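Local coordinates for tail spike protein gp49 (Pseudomonas phage LKA1, PDB 4RU4) that cleaves, as a lyase, the O-specific polysaccharide of Pseudomonas, probably opening the way through the host envelope during phage entry, at residues I208-I213 with V233-V238; Q455-A460 with I485-A490; G557-V562 with D581-S586. All blocks are in the same frame, centred on the assembly; numbering follows the deposited sequence. Where two conformers were deposited one is given.

Interaction 1: residues I208-I213 with V233-V238; sequences IASIQI and VDDVTV. With EDO (1,2-ethanediol), chain S.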
loop_
_atom_site.group_PDB
_atom_site.type_symbol
_atom_site.label_atom_id
_atom_site.label_comp_id
_atom_site.label_asym_id
_atom_site.label_seq_id
_atom_site.Cartn_x
_atom_site.Cartn_y
_atom_site.Cartn_z
ATOM N N ILE B 208 0.930 16.727 22.129
ATOM C CA ILE B 208 2.280 17.260 22.160
ATOM C C ILE B 208 2.633 17.539 20.713
ATOM O O ILE B 208 2.524 16.656 19.857
ATOM C CB ILE B 208 3.267 16.229 22.765
ATOM C CG1 ILE B 208 2.725 15.667 24.087
ATOM C CG2 ILE B 208 4.672 16.834 22.936
ATOM C CD1 ILE B 208 2.453 16.706 25.147
ATOM N N ALA B 209 3.026 18.766 20.415
ATOM C CA ALA B 209 3.395 19.080 19.040
ATOM C C ALA B 209 4.475 20.133 18.901
ATOM O O ALA B 209 4.592 21.029 19.737
ATOM C CB ALA B 209 2.143 19.482 18.236
ATOM N N SER B 210 5.268 19.998 17.843
ATOM C CA SER B 210 6.087 21.104 17.358
ATOM C C SER B 210 7.050 21.599 18.400
ATOM O O SER B 210 7.123 22.818 18.654
ATOM C CB SER B 210 5.168 22.236 16.926
ATOM O OG SER B 210 4.453 21.855 15.767
ATOM N N ILE B 211 7.764 20.653 19.015
ATOM C CA ILE B 211 8.816 20.952 19.978
ATOM C C ILE B 211 9.981 20.001 19.684
ATOM O O ILE B 211 9.843 19.027 18.927
ATOM C CB ILE B 211 8.358 20.765 21.445
ATOM C CG1 ILE B 211 7.880 19.320 21.684
ATOM C CG2 ILE B 211 7.273 21.781 21.834
ATOM C CD1 ILE B 211 7.867 18.871 23.149
ATOM N N GLN B 212 11.124 20.313 20.259
ATOM C CA GLN B 212 12.271 19.414 20.241
ATOM C C GLN B 212 12.700 19.099 21.676
ATOM O O GLN B 212 12.852 19.999 22.507
ATOM C CB GLN B 212 13.429 20.017 19.444
ATOM C CG GLN B 212 14.751 19.221 19.578
ATOM C CD GLN B 212 15.814 19.610 18.557
ATOM O OE1 GLN B 212 16.745 18.846 18.330
ATOM N NE2 GLN B 212 15.692 20.803 17.948
ATOM N N ILE B 213 12.840 17.816 21.971
ATOM C CA ILE B 213 13.388 17.380 23.251
ATOM C C ILE B 213 14.813 16.914 22.974
ATOM O O ILE B 213 15.014 16.012 22.159
ATOM C CB ILE B 213 12.556 16.217 23.805
ATOM C CG1 ILE B 213 11.216 16.744 24.295
ATOM C CG2 ILE B 213 13.311 15.470 24.951
ATOM C CD1 ILE B 213 10.255 15.638 24.606
ATOM N N VAL B 233 0.857 12.888 19.252
ATOM C CA VAL B 233 2.210 13.481 19.204
ATOM C C VAL B 233 2.475 13.796 17.734
ATOM O O VAL B 233 2.338 12.909 16.875
ATOM C CB VAL B 233 3.287 12.510 19.733
ATOM C CG1 VAL B 233 4.700 13.145 19.633
ATOM C CG2 VAL B 233 2.984 12.092 21.184
ATOM N N ASP B 234 2.796 15.048 17.413
ATOM C CA ASP B 234 2.895 15.429 16.006
ATOM C C ASP B 234 4.015 16.442 15.837
ATOM O O ASP B 234 4.190 17.324 16.687
ATOM C CB ASP B 234 1.569 16.026 15.520
ATOM C CG ASP B 234 1.633 16.485 14.070
ATOM O OD1 ASP B 234 2.012 15.677 13.190
ATOM O OD2 ASP B 234 1.338 17.671 13.812
ATOM N N ASP B 235 4.798 16.273 14.778
ATOM C CA ASP B 235 5.807 17.257 14.416
ATOM C C ASP B 235 6.807 17.457 15.570
ATOM O O ASP B 235 7.187 18.579 15.872
ATOM C CB ASP B 235 5.079 18.567 14.040
ATOM C CG ASP B 235 5.997 19.618 13.460
ATOM O OD1 ASP B 235 6.990 19.242 12.798
ATOM O OD2 ASP B 235 5.710 20.830 13.663
ATOM N N VAL B 236 7.237 16.379 16.225
ATOM C CA VAL B 236 8.231 16.536 17.280
ATOM C C VAL B 236 9.583 16.002 16.848
ATOM O O VAL B 236 9.678 15.108 15.998
ATOM C CB VAL B 236 7.844 15.919 18.659
ATOM C CG1 VAL B 236 6.485 16.460 19.149
ATOM C CG2 VAL B 236 7.875 14.397 18.609
ATOM N N THR B 237 10.623 16.556 17.443
ATOM C CA THR B 237 11.958 16.026 17.265
ATOM C C THR B 237 12.447 15.544 18.631
ATOM O O THR B 237 12.383 16.283 19.591
ATOM C CB THR B 237 12.906 17.094 16.687
ATOM O OG1 THR B 237 12.402 17.520 15.417
ATOM C CG2 THR B 237 14.311 16.509 16.476
ATOM N N VAL B 238 12.892 14.295 18.739
ATOM C CA VAL B 238 13.364 13.811 20.035
ATOM C C VAL B 238 14.707 13.133 19.860
ATOM O O VAL B 238 14.857 12.279 18.993
ATOM C CB VAL B 238 12.375 12.797 20.645
ATOM C CG1 VAL B 238 12.878 12.324 22.018
ATOM C CG2 VAL B 238 10.942 13.411 20.755
HETATM C C1 EDO S . 10.139 16.332 12.809
HETATM O O1 EDO S . 9.588 16.015 11.528
HETATM C C2 EDO S . 10.555 17.789 12.834
HETATM O O2 EDO S . 9.499 18.553 12.275
HETATM O O HOH W 1 10.667 19.554 16.157
#
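Ile211 O accepts two hydrogen bonds, one from Thr237 N at 3.0 Å, almost straight at the hydrogen (167°), and one from a water whose oxygen lies 2.9 Å away from Ile211 O. The same water bonds Thr237 OG1 at 2.8 Å; chi1 of -60° sets that hydroxyl beside its own backbone N. Thr237 CG2 lies alongside the extended chain of Gln212, 4.0 Å from Gln212 CD, while the amide NE2 of Gln212 bonds Ala96 O. The two strands run parallel, in line with successive coils of the pectin lyase-like beta-helix. Ser210 and Asp235, stacked one coil above the other, both take positive phi and bend the chain between short strands. Ser210 N bonds Asp234 O at 3.1 Å and, weakly, Asp235 O. In the Asp235 conformer described, one of two deposited, Ser210 OG is 2.7 Å from Asp235 OD2, meeting it on the anti side; OD1 takes a bond from an ethanediol, probably from the crystallisation liquor, which is also hydrogen-bonded to Arg232 of the second subunit. Branched aliphatic residues suit the buried side: Ile208, Ile213, Val233 and Val238 share one face, and at the bend Ile211 and Val236 lie side by side, their CG1 atoms 4.1 Å apart. Ile91 and Ile100 of the strands before, and Ile261 of the strand after, continue this aliphatic layer.

Interaction 2: residues Q455-A460 with I485-A490; sequences QYSGQA and IVENLA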
loop_
_atom_site.group_PDB
_atom_site.type_symbol
_atom_site.label_atom_id
_atom_site.label_comp_id
_atom_site.label_asym_id
_atom_site.label_seq_id
_atom_site.Cartn_x
_atom_site.Cartn_y
_atom_site.Cartn_z
ATOM N N GLN B 455 3.535 -20.853 2.179
ATOM C CA GLN B 455 3.178 -20.455 0.831
ATOM C C GLN B 455 4.296 -19.522 0.357
ATOM O O GLN B 455 4.409 -18.404 0.847
ATOM C CB GLN B 455 1.829 -19.686 0.826
ATOM C CG GLN B 455 1.367 -19.207 -0.562
ATOM C CD GLN B 455 0.346 -18.082 -0.500
ATOM O OE1 GLN B 455 0.447 -17.178 0.342
ATOM N NE2 GLN B 455 -0.659 -18.139 -1.380
ATOM N N TYR B 456 5.114 -19.972 -0.595
ATOM C CA TYR B 456 6.167 -19.107 -1.112
ATOM C C TYR B 456 5.838 -18.900 -2.601
ATOM O O TYR B 456 6.029 -19.803 -3.421
ATOM C CB TYR B 456 7.521 -19.777 -0.856
ATOM C CG TYR B 456 8.700 -18.813 -0.847
ATOM C CD1 TYR B 456 9.129 -18.190 -2.024
ATOM C CD2 TYR B 456 9.390 -18.535 0.334
ATOM C CE1 TYR B 456 10.203 -17.301 -2.025
ATOM C CE2 TYR B 456 10.450 -17.648 0.346
ATOM C CZ TYR B 456 10.857 -17.039 -0.835
ATOM O OH TYR B 456 11.918 -16.158 -0.820
ATOM N N SER B 457 5.337 -17.718 -2.949
ATOM C CA SER B 457 4.517 -17.562 -4.156
ATOM C C SER B 457 4.706 -16.227 -4.891
ATOM O O SER B 457 4.394 -15.171 -4.341
ATOM C CB SER B 457 3.046 -17.666 -3.695
ATOM O OG SER B 457 2.113 -17.450 -4.732
ATOM N N GLY B 458 5.193 -16.255 -6.130
ATOM C CA GLY B 458 5.199 -15.050 -6.968
ATOM C C GLY B 458 6.410 -14.126 -6.876
ATOM O O GLY B 458 6.502 -13.130 -7.604
ATOM N N GLN B 459 7.346 -14.422 -5.981
ATOM C CA GLN B 459 8.497 -13.518 -5.760
ATOM C C GLN B 459 9.529 -13.568 -6.897
ATOM O O GLN B 459 9.853 -14.637 -7.407
ATOM C CB GLN B 459 9.189 -13.898 -4.464
ATOM C CG GLN B 459 10.306 -12.980 -3.993
ATOM C CD GLN B 459 10.937 -13.554 -2.750
ATOM O OE1 GLN B 459 11.631 -14.573 -2.807
ATOM N NE2 GLN B 459 10.671 -12.935 -1.614
ATOM N N ALA B 460 10.056 -12.407 -7.272
ATOM C CA ALA B 460 11.172 -12.336 -8.227
ATOM C C ALA B 460 12.506 -12.316 -7.461
ATOM O O ALA B 460 12.759 -11.424 -6.674
ATOM C CB ALA B 460 11.030 -11.090 -9.071
ATOM N N ILE B 485 3.777 -25.042 -0.310
ATOM C CA ILE B 485 3.600 -24.553 -1.684
ATOM C C ILE B 485 4.776 -23.671 -2.082
ATOM O O ILE B 485 5.131 -22.738 -1.355
ATOM C CB ILE B 485 2.272 -23.752 -1.795
ATOM C CG1 ILE B 485 1.097 -24.716 -1.686
ATOM C CG2 ILE B 485 2.206 -22.951 -3.120
ATOM C CD1 ILE B 485 -0.269 -24.027 -1.432
ATOM N N VAL B 486 5.408 -24.016 -3.201
ATOM C CA VAL B 486 6.395 -23.164 -3.876
ATOM C C VAL B 486 5.922 -22.950 -5.315
ATOM O O VAL B 486 5.716 -23.905 -6.026
ATOM C CB VAL B 486 7.804 -23.835 -3.889
ATOM C CG1 VAL B 486 8.804 -22.987 -4.674
ATOM C CG2 VAL B 486 8.301 -24.027 -2.473
ATOM N N GLU B 487 5.758 -21.697 -5.754
ATOM C CA GLU B 487 5.124 -21.446 -7.035
ATOM C C GLU B 487 5.467 -20.071 -7.591
ATOM O O GLU B 487 5.678 -19.115 -6.839
ATOM C CB GLU B 487 3.589 -21.539 -6.912
ATOM C CG GLU B 487 2.997 -20.507 -5.909
ATOM C CD GLU B 487 1.487 -20.628 -5.717
ATOM O OE1 GLU B 487 0.892 -21.625 -6.211
ATOM O OE2 GLU B 487 0.886 -19.717 -5.080
ATOM N N ASN B 488 5.488 -19.997 -8.917
ATOM C CA ASN B 488 5.562 -18.727 -9.637
ATOM C C ASN B 488 6.759 -17.892 -9.205
ATOM O O ASN B 488 6.642 -16.695 -9.018
ATOM C CB ASN B 488 4.259 -17.930 -9.489
ATOM C CG ASN B 488 3.028 -18.751 -9.881
ATOM O OD1 ASN B 488 3.053 -19.474 -10.859
ATOM N ND2 ASN B 488 1.969 -18.651 -9.097
ATOM N N LEU B 489 7.916 -18.530 -9.053
ATOM C CA LEU B 489 9.131 -17.790 -8.679
ATOM C C LEU B 489 9.929 -17.458 -9.921
ATOM O O LEU B 489 10.022 -18.274 -10.844
ATOM C CB LEU B 489 9.988 -18.605 -7.722
ATOM C CG LEU B 489 9.293 -19.004 -6.429
ATOM C CD1 LEU B 489 10.269 -19.793 -5.521
ATOM C CD2 LEU B 489 8.719 -17.761 -5.739
ATOM N N ALA B 490 10.485 -16.251 -9.963
ATOM C CA ALA B 490 11.319 -15.843 -11.085
ATOM C C ALA B 490 12.770 -15.718 -10.602
ATOM O O ALA B 490 13.005 -15.303 -9.468
ATOM C CB ALA B 490 10.814 -14.502 -11.669
HETATM O O HOH W 2 -0.984 -20.423 -3.232
#
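Ser457 holds OG anti to its backbone N (chi1 176°), and Glu487 turns CG between its own N and carbonyl carbon (chi1 60°) before running out extended, which brings carboxylate and hydroxyl together. The resulting bond, Ser457 OG to Glu487 OE2, is short at 2.6 Å and reaches the oxygen on its anti side, close to the carboxylate plane. OE2 accepts a second bond from a water 2.7 Å away, which in turn receives one from Gln455 NE2; Gln455 OE1 is hydrogen-bonded to Gln425 NE2. On the opposite face of the strands lies the Tyr456 ring. Leu489 crosses it at about a right angle, its CD2 lying at the ring edge, 3.8 Å from Tyr456 CD1. The phenol OH of Tyr456 is satisfied in the interior by Gln459 OE1 at 2.6 Å, so a long amide side chain suits position 459. Parallel strand pairing underlies both faces, and Glu487 N bonds Tyr456 O at 3.0 Å. Gly458 then bends the chain at positive phi, where a CB would press on the preceding carbonyl oxygen; the bend leaves Gly458 N bonded to Glu487 O at 3.0 Å. Beyond it Ala490 N bonds Gln459 O at 3.1 Å, and Ala460 and Ala490, small enough to sit close to another chain, pack against the second subunit. These are adjoining coils of the beta-helix at the trimer interface, where Asn488 packs on Asn488 of both other copies and Gln455 NE2 bonds Gly458 O of the third subunit. With Arg511 salt-bridged to Glu487 OE1 and hydroxyl and water donating to OE2, the buried carboxylate has donors at both oxygens, an environment likely to stabilise its charged form.

Interaction 3: residues G557-V562 with D581-S586; sequences GNRVGV and DGTNFS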
loop_
_atom_site.group_PDB
_atom_site.type_symbol
_atom_site.label_atom_id
_atom_site.label_comp_id
_atom_site.label_asym_id
_atom_site.label_seq_id
_atom_site.Cartn_x
_atom_site.Cartn_y
_atom_site.Cartn_z
ATOM N N GLY B 557 9.102 -46.303 -38.988
ATOM C CA GLY B 557 9.107 -47.509 -39.794
ATOM C C GLY B 557 7.887 -48.373 -39.494
ATOM O O GLY B 557 6.831 -48.239 -40.136
ATOM N N ASN B 558 8.020 -49.243 -38.495
ATOM C CA ASN B 558 6.988 -50.234 -38.191
ATOM C C ASN B 558 6.191 -50.028 -36.892
ATOM O O ASN B 558 5.228 -50.759 -36.645
ATOM C CB ASN B 558 7.637 -51.623 -38.130
ATOM C CG ASN B 558 8.642 -51.742 -36.995
ATOM O OD1 ASN B 558 9.174 -50.736 -36.521
ATOM N ND2 ASN B 558 8.927 -52.978 -36.568
ATOM N N ARG B 559 6.622 -49.089 -36.044
ATOM C CA ARG B 559 6.031 -48.881 -34.708
ATOM C C ARG B 559 6.031 -47.398 -34.355
ATOM O O ARG B 559 6.936 -46.652 -34.760
ATOM C CB ARG B 559 6.817 -49.624 -33.611
ATOM C CG ARG B 559 6.796 -51.176 -33.704
ATOM C CD ARG B 559 5.414 -51.723 -33.333
ATOM N NE ARG B 559 5.342 -53.189 -33.315
ATOM C CZ ARG B 559 5.226 -53.963 -34.396
ATOM N NH1 ARG B 559 5.175 -53.433 -35.613
ATOM N NH2 ARG B 559 5.169 -55.280 -34.255
ATOM N N VAL B 560 5.029 -46.985 -33.587
ATOM C CA VAL B 560 4.984 -45.636 -33.019
ATOM C C VAL B 560 5.936 -45.529 -31.826
ATOM O O VAL B 560 6.724 -44.594 -31.722
ATOM C CB VAL B 560 3.582 -45.285 -32.518
ATOM C CG1 VAL B 560 3.568 -43.841 -31.989
ATOM C CG2 VAL B 560 2.589 -45.433 -33.633
ATOM N N GLY B 561 5.845 -46.506 -30.932
ATOM C CA GLY B 561 6.589 -46.485 -29.698
ATOM C C GLY B 561 5.794 -45.864 -28.565
ATOM O O GLY B 561 5.007 -44.931 -28.766
ATOM N N VAL B 562 6.013 -46.391 -27.366
ATOM C CA VAL B 562 5.337 -45.934 -26.164
ATOM C C VAL B 562 6.321 -45.137 -25.325
ATOM O O VAL B 562 7.348 -45.659 -24.884
ATOM C CB VAL B 562 4.792 -47.158 -25.350
ATOM C CG1 VAL B 562 4.051 -46.701 -24.095
ATOM C CG2 VAL B 562 3.879 -48.022 -26.234
ATOM N N ASP B 581 5.459 -54.138 -28.088
ATOM C CA ASP B 581 5.644 -55.587 -28.129
ATOM C C ASP B 581 7.099 -56.074 -28.184
ATOM O O ASP B 581 7.352 -57.283 -28.264
ATOM C CB ASP B 581 4.776 -56.225 -29.243
ATOM C CG ASP B 581 5.301 -55.939 -30.644
ATOM O OD1 ASP B 581 6.270 -55.167 -30.808
ATOM O OD2 ASP B 581 4.713 -56.471 -31.597
ATOM N N GLY B 582 8.046 -55.138 -28.162
ATOM C CA GLY B 582 9.464 -55.482 -28.103
ATOM C C GLY B 582 10.080 -55.847 -29.437
ATOM O O GLY B 582 11.238 -56.288 -29.523
ATOM N N THR B 583 9.295 -55.691 -30.500
ATOM C CA THR B 583 9.825 -55.778 -31.854
ATOM C C THR B 583 10.789 -54.612 -32.107
ATOM O O THR B 583 10.512 -53.485 -31.703
ATOM C CB THR B 583 8.672 -55.740 -32.886
ATOM O OG1 THR B 583 7.781 -56.844 -32.656
ATOM C CG2 THR B 583 9.217 -55.825 -34.306
ATOM N N ASN B 584 11.923 -54.866 -32.758
ATOM C CA ASN B 584 12.794 -53.759 -33.131
ATOM C C ASN B 584 12.107 -52.744 -34.030
ATOM O O ASN B 584 11.340 -53.122 -34.898
ATOM C CB ASN B 584 14.033 -54.274 -33.859
ATOM C CG ASN B 584 14.972 -55.050 -32.950
ATOM O OD1 ASN B 584 14.924 -54.921 -31.728
ATOM N ND2 ASN B 584 15.830 -55.861 -33.549
ATOM N N PHE B 585 12.396 -51.458 -33.825
ATOM C CA PHE B 585 12.060 -50.436 -34.807
ATOM C C PHE B 585 12.702 -50.799 -36.162
ATOM O O PHE B 585 13.826 -51.322 -36.222
ATOM C CB PHE B 585 12.586 -49.077 -34.353
ATOM C CG PHE B 585 11.792 -48.449 -33.245
ATOM C CD1 PHE B 585 10.571 -47.824 -33.508
ATOM C CD2 PHE B 585 12.280 -48.453 -31.944
ATOM C CE1 PHE B 585 9.845 -47.229 -32.473
ATOM C CE2 PHE B 585 11.562 -47.865 -30.909
ATOM C CZ PHE B 585 10.357 -47.241 -31.179
ATOM N N SER B 586 12.001 -50.527 -37.251
ATOM C CA SER B 586 12.515 -50.901 -38.568
ATOM C C SER B 586 13.176 -49.737 -39.326
ATOM O O SER B 586 13.817 -49.960 -40.359
ATOM C CB SER B 586 11.414 -51.553 -39.419
ATOM O OG SER B 586 10.376 -50.629 -39.735
HETATM O O HOH W 3 4.023 -53.005 -30.470
#
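Asn558 uses both ends of its amide on the facing loop: ND2 donates to Asn584 O at 2.9 Å, close to its own amide plane, and OD1 accepts from Ser586 N at 2.9 Å, the donor lying well above the amide plane. Asparagine suits the place by carrying donor and acceptor on one short stem. Next to it Arg559, bent at chi2 (-71°), forms a salt bridge from NH2 to Asp581 OD2 at 2.9 Å, on the syn side; its NE adds a weak bond to OD1. The guanidinium and carboxylate planes stand 49° apart, while Thr583 CG2 lies over one guanidinium face. A second shell sets these groups. Arg559 NH1 bonds Asn558 O in the guanidinium plane, and Asp581 OD1 receives Thr583 OG1 at 2.9 Å and Thr583 N at 3.1 Å from one face of the carboxylate. Phe585 turns its ring edge to Arg559 O, with CE1 3.7 Å away, and packs on Ala556 and Thr579. Farther out, Asp580 of the second subunit bonds Gly561 N. The Thr583 N bond makes residues 581-583 an Asx turn, which presents the carboxylate to Arg559; amide and salt bridge join two strand-connecting loops of the C-terminal Ig-like domain.

How the interactions relate
Interactions 1 and 2 join consecutive coils of the same parallel beta-helix, on opposite sides of the chain's centre with about 43 Å between their centres. Both combine backbone ladders with a positive-phi bend, but interaction 2 is almost wholly buried and its polar face meets other subunits directly, whereas the polar face of interaction 1 is partly exposed and reaches another subunit through an ethanediol. Interaction 3 lies in the separate C-terminal Ig-like domain, about 85 Å from interaction 1 between centres. Lacking paired strands, it relies on side chains: an amide gripping backbone groups and a salt bridge. Interactions 2 and 3 both touch the third subunit, so trimer contacts occur in both domains.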